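PDB 3DZD: transcriptional regulator (NtrC family) from Aquifex aeolicus, which activates transcription by sigma-54 RNA polymerase as an NtrC-family response regulator with an AAA+ ATPase domain, and is captured here in its inactive state. Local coordinates for the interface of chains A and B. Residues are numbered along the deposited sequence; one frame, centred on the assembly and turned at random. Chains: chain A/B, Transcriptional regulator (NtrC family).

The interface of chains A and B. Residues chain A 348-349, 352-353; chain B 356, 359-360.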
loop_
_atom_site.group_PDB
_atom_site.type_symbol
_atom_site.label_atom_id
_atom_site.label_comp_id
_atom_site.label_asym_id
_atom_site.label_seq_id
_atom_site.Cartn_x
_atom_site.Cartn_y
_atom_site.Cartn_z
ATOM N N ARG A 348 20.824 -14.660 2.125
ATOM C CA ARG A 348 19.656 -15.316 2.675
ATOM C C ARG A 348 20.095 -16.279 3.783
ATOM O O ARG A 348 19.495 -16.324 4.852
ATOM C CB ARG A 348 18.928 -16.043 1.548
ATOM C CG ARG A 348 17.606 -16.632 1.911
ATOM C CD ARG A 348 16.849 -16.897 0.631
ATOM N NE ARG A 348 17.410 -18.035 -0.084
ATOM C CZ ARG A 348 17.218 -18.265 -1.378
ATOM N NH1 ARG A 348 16.487 -17.425 -2.096
ATOM N NH2 ARG A 348 17.756 -19.336 -1.949
ATOM N N GLU A 349 21.163 -17.028 3.521
ATOM C CA GLU A 349 21.759 -17.901 4.530
ATOM C C GLU A 349 22.279 -17.102 5.738
ATOM O O GLU A 349 21.928 -17.402 6.880
ATOM C CB GLU A 349 22.879 -18.755 3.924
ATOM C CG GLU A 349 23.454 -19.789 4.903
ATOM C CD GLU A 349 24.597 -20.615 4.325
ATOM O OE1 GLU A 349 24.707 -20.745 3.084
ATOM O OE2 GLU A 349 25.398 -21.139 5.125
ATOM N N ASN A 352 19.382 -15.522 7.997
ATOM C CA ASN A 352 18.740 -16.532 8.790
ATOM C C ASN A 352 19.651 -17.062 9.887
ATOM O O ASN A 352 19.191 -17.376 10.979
ATOM C CB ASN A 352 18.272 -17.672 7.902
ATOM C CG ASN A 352 17.888 -18.895 8.700
ATOM O OD1 ASN A 352 18.740 -19.693 9.075
ATOM N ND2 ASN A 352 16.601 -19.041 8.968
ATOM N N LEU A 353 20.946 -17.150 9.603
ATOM C CA LEU A 353 21.899 -17.616 10.600
ATOM C C LEU A 353 22.056 -16.621 11.757
ATOM O O LEU A 353 22.257 -17.019 12.899
ATOM C CB LEU A 353 23.261 -17.926 9.960
ATOM C CG LEU A 353 24.361 -18.261 10.966
ATOM C CD1 LEU A 353 25.110 -19.524 10.584
ATOM C CD2 LEU A 353 25.333 -17.105 11.125
ATOM N N ARG B 356 16.145 -22.451 8.210
ATOM C CA ARG B 356 17.482 -22.986 8.332
ATOM C C ARG B 356 17.560 -24.353 7.651
ATOM O O ARG B 356 18.379 -24.565 6.756
ATOM C CB ARG B 356 17.847 -23.116 9.808
ATOM C CG ARG B 356 19.232 -23.666 10.056
ATOM C CD ARG B 356 20.299 -22.631 9.805
ATOM N NE ARG B 356 21.565 -23.087 10.360
ATOM C CZ ARG B 356 22.764 -22.793 9.866
ATOM N NH1 ARG B 356 22.887 -22.024 8.783
ATOM N NH2 ARG B 356 23.846 -23.278 10.460
ATOM N N ILE B 359 17.301 -24.059 3.885
ATOM C CA ILE B 359 18.455 -23.404 3.307
ATOM C C ILE B 359 19.621 -24.379 3.164
ATOM O O ILE B 359 20.306 -24.392 2.139
ATOM C CB ILE B 359 18.865 -22.173 4.133
ATOM C CG1 ILE B 359 17.964 -20.990 3.769
ATOM C CG2 ILE B 359 20.321 -21.816 3.871
ATOM C CD1 ILE B 359 17.927 -19.909 4.817
ATOM N N LEU B 360 19.829 -25.205 4.182
ATOM C CA LEU B 360 20.883 -26.211 4.161
ATOM C C LEU B 360 20.366 -27.524 3.585
ATOM O O LEU B 360 21.034 -28.551 3.669
ATOM C CB LEU B 360 21.384 -26.458 5.584
ATOM C CG LEU B 360 22.462 -25.545 6.180
ATOM C CD1 LEU B 360 22.479 -24.141 5.537
ATOM C CD2 LEU B 360 22.284 -25.471 7.696
HETATM O O HOH W 1 21.155 -20.101 7.389
#
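Helix 346-359 of chain A meets the C-terminal end of helix 346-359 of chain B, together with B:Leu360 just beyond it. In both chains this helix belongs to the lid of the AAA+ ATPase, and two-fold symmetry repeats the patch with the chains exchanged in the deposited two-chain assembly, whose biological standing the structure alone does not prove. Two copies of one helix can pair through small apolar contacts and a water that bridges their polar groups, and this patch of NtrC4, spanned by no direct polar bond, is a worked example.

B:Ile359 supplies the apolar part, reaching over with both branches. Its CD1 methyl lies 3.8 Å from CB of A:Asn352, the two side chains running past each other in opposite directions. The CG2 methyl instead touches the aliphatic stem of A:Glu349, 3.9 Å from CG; with CG anti to the backbone N (chi1 -175°) and the chain extended beyond it, the stem is laid against this methyl.

The polar link passes through a water. Its oxygen is 3.0 Å from OD1, the carboxamide oxygen of A:Asn352, and 2.9 Å from the backbone O of A:Glu349. From chain B, NH1 of the B:Arg356 guanidinium reaches the same water at 2.9 Å, bent to 148° at the hydrogen, with the water at the edge of the guanidinium plane. The arginine chain, CG anti to the backbone N, bends at chi2 (76°), which carries CD past OD1 of A:Asn352 at 3.4 Å and brings NH1 to the water; the two side chains cross at about a right angle. An alanine in place of A:Asn352 would probably deprive the water of its carboxamide partner, weakening its hold on B:Arg356 and opening a gap beside the arginine's CD.

Within chain B, CD2 of B:Leu360 covers one guanidinium face, 3.5 Å above its plane, and should limit its tilting. CD1 of A:Leu353 lies beside the outer end of the guanidinium, near NH1 and NH2, the two side chains pointing the same way. The carboxylate of A:Glu349 is near but not in contact, and may steady the guanidinium's positive charge electrostatically.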